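Local coordinates for protein porin (Rhodobacter blasticus, PDB 3PRN) that forms trimeric channels in the bacterial outer membrane that let small hydrophilic solutes of up to about 0.6 kDa diffuse passively, at residues I139-P151 against T161-D173. The protein carries 1 engineered substitution. Numbering follows the deposited sequence.
Sequences ISGVNLYLSYVDP and TEEFGIAADWSND
Asp169 takes a side-chain hydrogen bond from the opposing strand on each of its carboxylate oxygens. Asn143 ND2 gives a short, nearly straight bond to OD1 of Asp169 (2.7 Å, 173° at the hydrogen), and that oxygen lies in the amide plane although the amide and carboxylate planes are turned 71° apart. The hydroxyl of Tyr145 donates to OD2 of Asp169 at 2.9 Å, each oxygen accepting through its syn lone pair. This placement follows from chi1 of Asp169 (53°), which sets CG between the backbone N and the carbonyl carbon. OD2 also accepts from Ala93 N, so at least three donors hold the carboxylate, which would probably favour its charged form. The Tyr145 ring presents its edge to Ala167, its CD1 3.5 Å from Ala167 O, while helix 88-91 packs against this tyrosine from inside.

Strands 142-150 and 163-171 are antiparallel neighbours in the 16-stranded porin barrel, joined by paired backbone bonds from Asn143–Asp169 to Val149–Glu163. Further along the inner face, one water bonds to Ser147 OG and donates to Glu163 OE1, both at 2.7 Å; Ser147 OG is also bonded to Ala88 N, and Glu163 OE2 to Gly186 N and Phe115 N.

The outward face, with Val142, Leu146, Phe164 and Trp170, is mostly apolar. Leu146 CD2 meets CZ of Phe164 obliquely at 3.4 Å, and Val142 CG2 lies in the plane of the Trp170 indole, at its CD1 edge (3.5 Å). At the strand end Tyr148, which touches a bound detergent molecule, runs alongside Glu162, just before strand 163-171, its OH 3.5 Å from Glu162 CG.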
loop_
_atom_site.group_PDB
_atom_site.type_symbol
_atom_site.label_atom_id
_atom_site.label_comp_id
_atom_site.label_asym_id
_atom_site.label_seq_id
_atom_site.Cartn_x
_atom_site.Cartn_y
_atom_site.Cartn_z
ATOM N N ILE A 139 -31.170 13.877 8.951
ATOM C CA ILE A 139 -32.538 14.351 8.680
ATOM C C ILE A 139 -32.717 15.845 8.898
ATOM O O ILE A 139 -33.504 16.366 9.735
ATOM C CB ILE A 139 -33.531 13.440 9.456
ATOM C CG1 ILE A 139 -34.839 14.150 9.823
ATOM C CG2 ILE A 139 -32.941 12.897 10.759
ATOM C CD1 ILE A 139 -35.101 14.209 11.329
ATOM N N SER A 140 -31.966 16.650 8.119
ATOM C CA SER A 140 -31.939 18.092 8.072
ATOM C C SER A 140 -31.725 18.812 9.405
ATOM O O SER A 140 -32.639 19.021 10.235
ATOM C CB SER A 140 -33.164 18.707 7.356
ATOM O OG SER A 140 -32.968 20.077 7.042
ATOM N N GLY A 141 -30.459 19.252 9.602
ATOM C CA GLY A 141 -30.126 19.937 10.861
ATOM C C GLY A 141 -29.837 18.887 11.956
ATOM O O GLY A 141 -29.010 19.149 12.819
ATOM N N VAL A 142 -30.530 17.769 11.919
ATOM C CA VAL A 142 -30.355 16.677 12.862
ATOM C C VAL A 142 -29.482 15.549 12.304
ATOM O O VAL A 142 -29.410 15.242 11.088
ATOM C CB VAL A 142 -31.692 16.113 13.351
ATOM C CG1 VAL A 142 -31.552 15.087 14.456
ATOM C CG2 VAL A 142 -32.577 17.257 13.841
ATOM N N ASN A 143 -28.614 15.031 13.187
ATOM C CA ASN A 143 -27.791 13.883 12.869
ATOM C C ASN A 143 -27.954 12.894 14.033
ATOM O O ASN A 143 -27.791 13.293 15.176
ATOM C CB ASN A 143 -26.335 14.225 12.686
ATOM C CG ASN A 143 -26.058 15.162 11.543
ATOM O OD1 ASN A 143 -26.271 14.835 10.373
ATOM N ND2 ASN A 143 -25.532 16.348 11.857
ATOM N N LEU A 144 -28.225 11.641 13.722
ATOM C CA LEU A 144 -28.278 10.570 14.669
ATOM C C LEU A 144 -27.101 9.606 14.348
ATOM O O LEU A 144 -26.966 9.275 13.155
ATOM C CB LEU A 144 -29.508 9.687 14.442
ATOM C CG LEU A 144 -30.722 9.901 15.315
ATOM C CD1 LEU A 144 -30.311 9.636 16.767
ATOM C CD2 LEU A 144 -31.254 11.306 15.065
ATOM N N TYR A 145 -26.503 9.023 15.351
ATOM C CA TYR A 145 -25.447 8.046 15.151
ATOM C C TYR A 145 -25.605 6.873 16.097
ATOM O O TYR A 145 -25.787 7.078 17.300
ATOM C CB TYR A 145 -24.057 8.606 15.379
ATOM C CG TYR A 145 -23.740 9.952 14.819
ATOM C CD1 TYR A 145 -24.255 11.080 15.443
ATOM C CD2 TYR A 145 -22.980 10.124 13.664
ATOM C CE1 TYR A 145 -23.989 12.335 14.934
ATOM C CE2 TYR A 145 -22.708 11.392 13.131
ATOM C CZ TYR A 145 -23.214 12.476 13.792
ATOM O OH TYR A 145 -22.961 13.778 13.372
ATOM N N LEU A 146 -25.454 5.653 15.611
ATOM C CA LEU A 146 -25.493 4.475 16.421
ATOM C C LEU A 146 -24.298 3.581 16.070
ATOM O O LEU A 146 -24.038 3.467 14.866
ATOM C CB LEU A 146 -26.750 3.627 16.117
ATOM C CG LEU A 146 -27.964 4.104 16.939
ATOM C CD1 LEU A 146 -29.094 4.425 15.996
ATOM C CD2 LEU A 146 -28.337 3.003 17.920
ATOM N N SER A 147 -23.621 3.015 17.049
ATOM C CA SER A 147 -22.513 2.133 16.609
ATOM C C SER A 147 -22.450 0.960 17.565
ATOM O O SER A 147 -22.794 1.102 18.757
ATOM C CB SER A 147 -21.199 2.881 16.514
ATOM O OG SER A 147 -20.897 3.549 17.744
ATOM N N TYR A 148 -22.066 -0.180 17.026
ATOM C CA TYR A 148 -21.902 -1.404 17.823
ATOM C C TYR A 148 -20.576 -2.040 17.424
ATOM O O TYR A 148 -20.348 -2.272 16.202
ATOM C CB TYR A 148 -23.098 -2.326 17.519
ATOM C CG TYR A 148 -22.863 -3.748 17.972
ATOM C CD1 TYR A 148 -23.043 -4.126 19.301
ATOM C CD2 TYR A 148 -22.432 -4.683 17.046
ATOM C CE1 TYR A 148 -22.802 -5.452 19.688
ATOM C CE2 TYR A 148 -22.196 -6.006 17.405
ATOM C CZ TYR A 148 -22.370 -6.359 18.742
ATOM O OH TYR A 148 -22.114 -7.683 19.081
ATOM N N VAL A 149 -19.664 -2.223 18.361
ATOM C CA VAL A 149 -18.359 -2.773 17.990
ATOM C C VAL A 149 -18.097 -4.043 18.777
ATOM O O VAL A 149 -18.196 -4.075 20.011
ATOM C CB VAL A 149 -17.237 -1.752 18.281
ATOM C CG1 VAL A 149 -15.874 -2.362 17.939
ATOM C CG2 VAL A 149 -17.408 -0.445 17.536
ATOM N N ASP A 150 -17.805 -5.120 18.075
ATOM C CA ASP A 150 -17.423 -6.381 18.760
ATOM C C ASP A 150 -15.933 -6.507 18.515
ATOM O O ASP A 150 -15.502 -6.662 17.357
ATOM C CB ASP A 150 -18.228 -7.476 18.095
ATOM C CG ASP A 150 -17.965 -8.855 18.698
ATOM O OD1 ASP A 150 -16.966 -9.023 19.383
ATOM O OD2 ASP A 150 -18.760 -9.770 18.387
ATOM N N PRO A 151 -15.098 -6.459 19.524
ATOM C CA PRO A 151 -13.651 -6.537 19.339
ATOM C C PRO A 151 -13.131 -7.862 18.910
ATOM O O PRO A 151 -11.962 -8.010 18.452
ATOM C CB PRO A 151 -13.103 -6.093 20.674
ATOM C CG PRO A 151 -14.203 -6.242 21.675
ATOM C CD PRO A 151 -15.508 -6.253 20.932
ATOM N N THR A 161 -16.626 -8.332 25.580
ATOM C CA THR A 161 -17.422 -7.147 25.901
ATOM C C THR A 161 -17.602 -6.318 24.635
ATOM O O THR A 161 -16.597 -5.893 24.077
ATOM C CB THR A 161 -16.638 -6.281 26.920
ATOM O OG1 THR A 161 -16.280 -7.128 28.018
ATOM C CG2 THR A 161 -17.397 -5.066 27.362
ATOM N N GLU A 162 -18.806 -6.078 24.218
ATOM C CA GLU A 162 -19.032 -5.275 23.010
ATOM C C GLU A 162 -19.348 -3.842 23.415
ATOM O O GLU A 162 -19.876 -3.642 24.502
ATOM C CB GLU A 162 -20.203 -5.858 22.198
ATOM C CG GLU A 162 -19.812 -7.221 21.621
ATOM C CD GLU A 162 -20.274 -8.365 22.499
ATOM O OE1 GLU A 162 -21.182 -8.198 23.341
ATOM O OE2 GLU A 162 -19.716 -9.485 22.375
ATOM N N GLU A 163 -19.028 -2.868 22.561
ATOM C CA GLU A 163 -19.277 -1.478 22.851
ATOM C C GLU A 163 -20.503 -1.006 22.074
ATOM O O GLU A 163 -20.610 -1.202 20.863
ATOM C CB GLU A 163 -18.061 -0.637 22.449
ATOM C CG GLU A 163 -18.301 0.854 22.619
ATOM C CD GLU A 163 -17.239 1.683 21.922
ATOM O OE1 GLU A 163 -17.406 2.031 20.696
ATOM O OE2 GLU A 163 -16.174 2.023 22.560
ATOM N N PHE A 164 -21.438 -0.399 22.779
ATOM C CA PHE A 164 -22.631 0.151 22.123
ATOM C C PHE A 164 -22.686 1.648 22.368
ATOM O O PHE A 164 -22.578 2.119 23.509
ATOM C CB PHE A 164 -23.916 -0.493 22.631
ATOM C CG PHE A 164 -25.133 0.137 21.959
ATOM C CD1 PHE A 164 -25.394 -0.114 20.605
ATOM C CD2 PHE A 164 -25.973 0.980 22.690
ATOM C CE1 PHE A 164 -26.493 0.489 19.982
ATOM C CE2 PHE A 164 -27.069 1.587 22.066
ATOM C CZ PHE A 164 -27.329 1.342 20.712
ATOM N N GLY A 165 -22.852 2.383 21.292
ATOM C CA GLY A 165 -22.847 3.840 21.376
ATOM C C GLY A 165 -24.043 4.473 20.699
ATOM O O GLY A 165 -24.483 4.059 19.609
ATOM N N ILE A 166 -24.443 5.627 21.246
ATOM C CA ILE A 166 -25.488 6.401 20.539
ATOM C C ILE A 166 -25.213 7.871 20.671
ATOM O O ILE A 166 -24.703 8.361 21.710
ATOM C CB ILE A 166 -26.892 6.020 21.054
ATOM C CG1 ILE A 166 -27.944 6.899 20.363
ATOM C CG2 ILE A 166 -27.011 6.211 22.542
ATOM C CD1 ILE A 166 -29.295 6.191 20.394
ATOM N N ALA A 167 -25.561 8.660 19.676
ATOM C CA ALA A 167 -25.334 10.082 19.690
ATOM C C ALA A 167 -26.262 10.838 18.746
ATOM O O ALA A 167 -26.771 10.332 17.766
ATOM C CB ALA A 167 -23.858 10.422 19.333
ATOM N N ALA A 168 -26.410 12.124 19.046
ATOM C CA ALA A 168 -27.159 13.036 18.204
ATOM C C ALA A 168 -26.651 14.449 18.335
ATOM O O ALA A 168 -26.024 14.871 19.326
ATOM C CB ALA A 168 -28.666 12.949 18.551
ATOM N N ASP A 169 -26.767 15.208 17.259
ATOM C CA ASP A 169 -26.471 16.611 17.269
ATOM C C ASP A 169 -27.537 17.345 16.420
ATOM O O ASP A 169 -28.296 16.802 15.599
ATOM C CB ASP A 169 -25.074 17.016 16.880
ATOM C CG ASP A 169 -24.617 16.453 15.543
ATOM O OD1 ASP A 169 -25.218 16.825 14.512
ATOM O OD2 ASP A 169 -23.680 15.628 15.522
ATOM N N TRP A 170 -27.576 18.644 16.692
ATOM C CA TRP A 170 -28.612 19.491 16.114
ATOM C C TRP A 170 -28.065 20.901 16.063
ATOM O O TRP A 170 -27.402 21.389 16.974
ATOM C CB TRP A 170 -29.899 19.424 16.988
ATOM C CG TRP A 170 -30.868 20.465 16.454
ATOM C CD1 TRP A 170 -31.741 20.302 15.409
ATOM C CD2 TRP A 170 -30.986 21.818 16.889
ATOM N NE1 TRP A 170 -32.378 21.490 15.168
ATOM C CE2 TRP A 170 -31.936 22.436 16.060
ATOM C CE3 TRP A 170 -30.366 22.574 17.890
ATOM C CZ2 TRP A 170 -32.305 23.776 16.206
ATOM C CZ3 TRP A 170 -30.723 23.904 18.042
ATOM C CH2 TRP A 170 -31.692 24.488 17.203
ATOM N N SER A 171 -28.384 21.534 14.939
ATOM C CA SER A 171 -27.877 22.893 14.794
ATOM C C SER A 171 -28.816 23.761 13.974
ATOM O O SER A 171 -29.615 23.255 13.158
ATOM C CB SER A 171 -26.492 22.710 14.148
ATOM O OG SER A 171 -25.896 23.966 13.993
ATOM N N ASN A 172 -28.763 25.071 14.200
ATOM C CA ASN A 172 -29.382 26.030 13.285
ATOM C C ASN A 172 -28.285 27.015 12.902
ATOM O O ASN A 172 -27.083 26.683 12.877
ATOM C CB ASN A 172 -30.641 26.638 13.848
ATOM C CG ASN A 172 -30.372 27.473 15.084
ATOM O OD1 ASN A 172 -29.261 27.979 15.259
ATOM N ND2 ASN A 172 -31.376 27.612 15.930
ATOM N N ASP A 173 -28.600 28.273 12.620
ATOM C CA ASP A 173 -27.495 29.190 12.260
ATOM C C ASP A 173 -26.658 29.672 13.441
ATOM O O ASP A 173 -25.458 30.018 13.313
ATOM C CB ASP A 173 -28.116 30.376 11.483
ATOM C CG ASP A 173 -28.802 29.967 10.181
ATOM O OD1 ASP A 173 -29.985 29.507 10.207
ATOM O OD2 ASP A 173 -28.186 30.100 9.078
HETATM O O HOH W 1 -19.801 1.759 19.473
#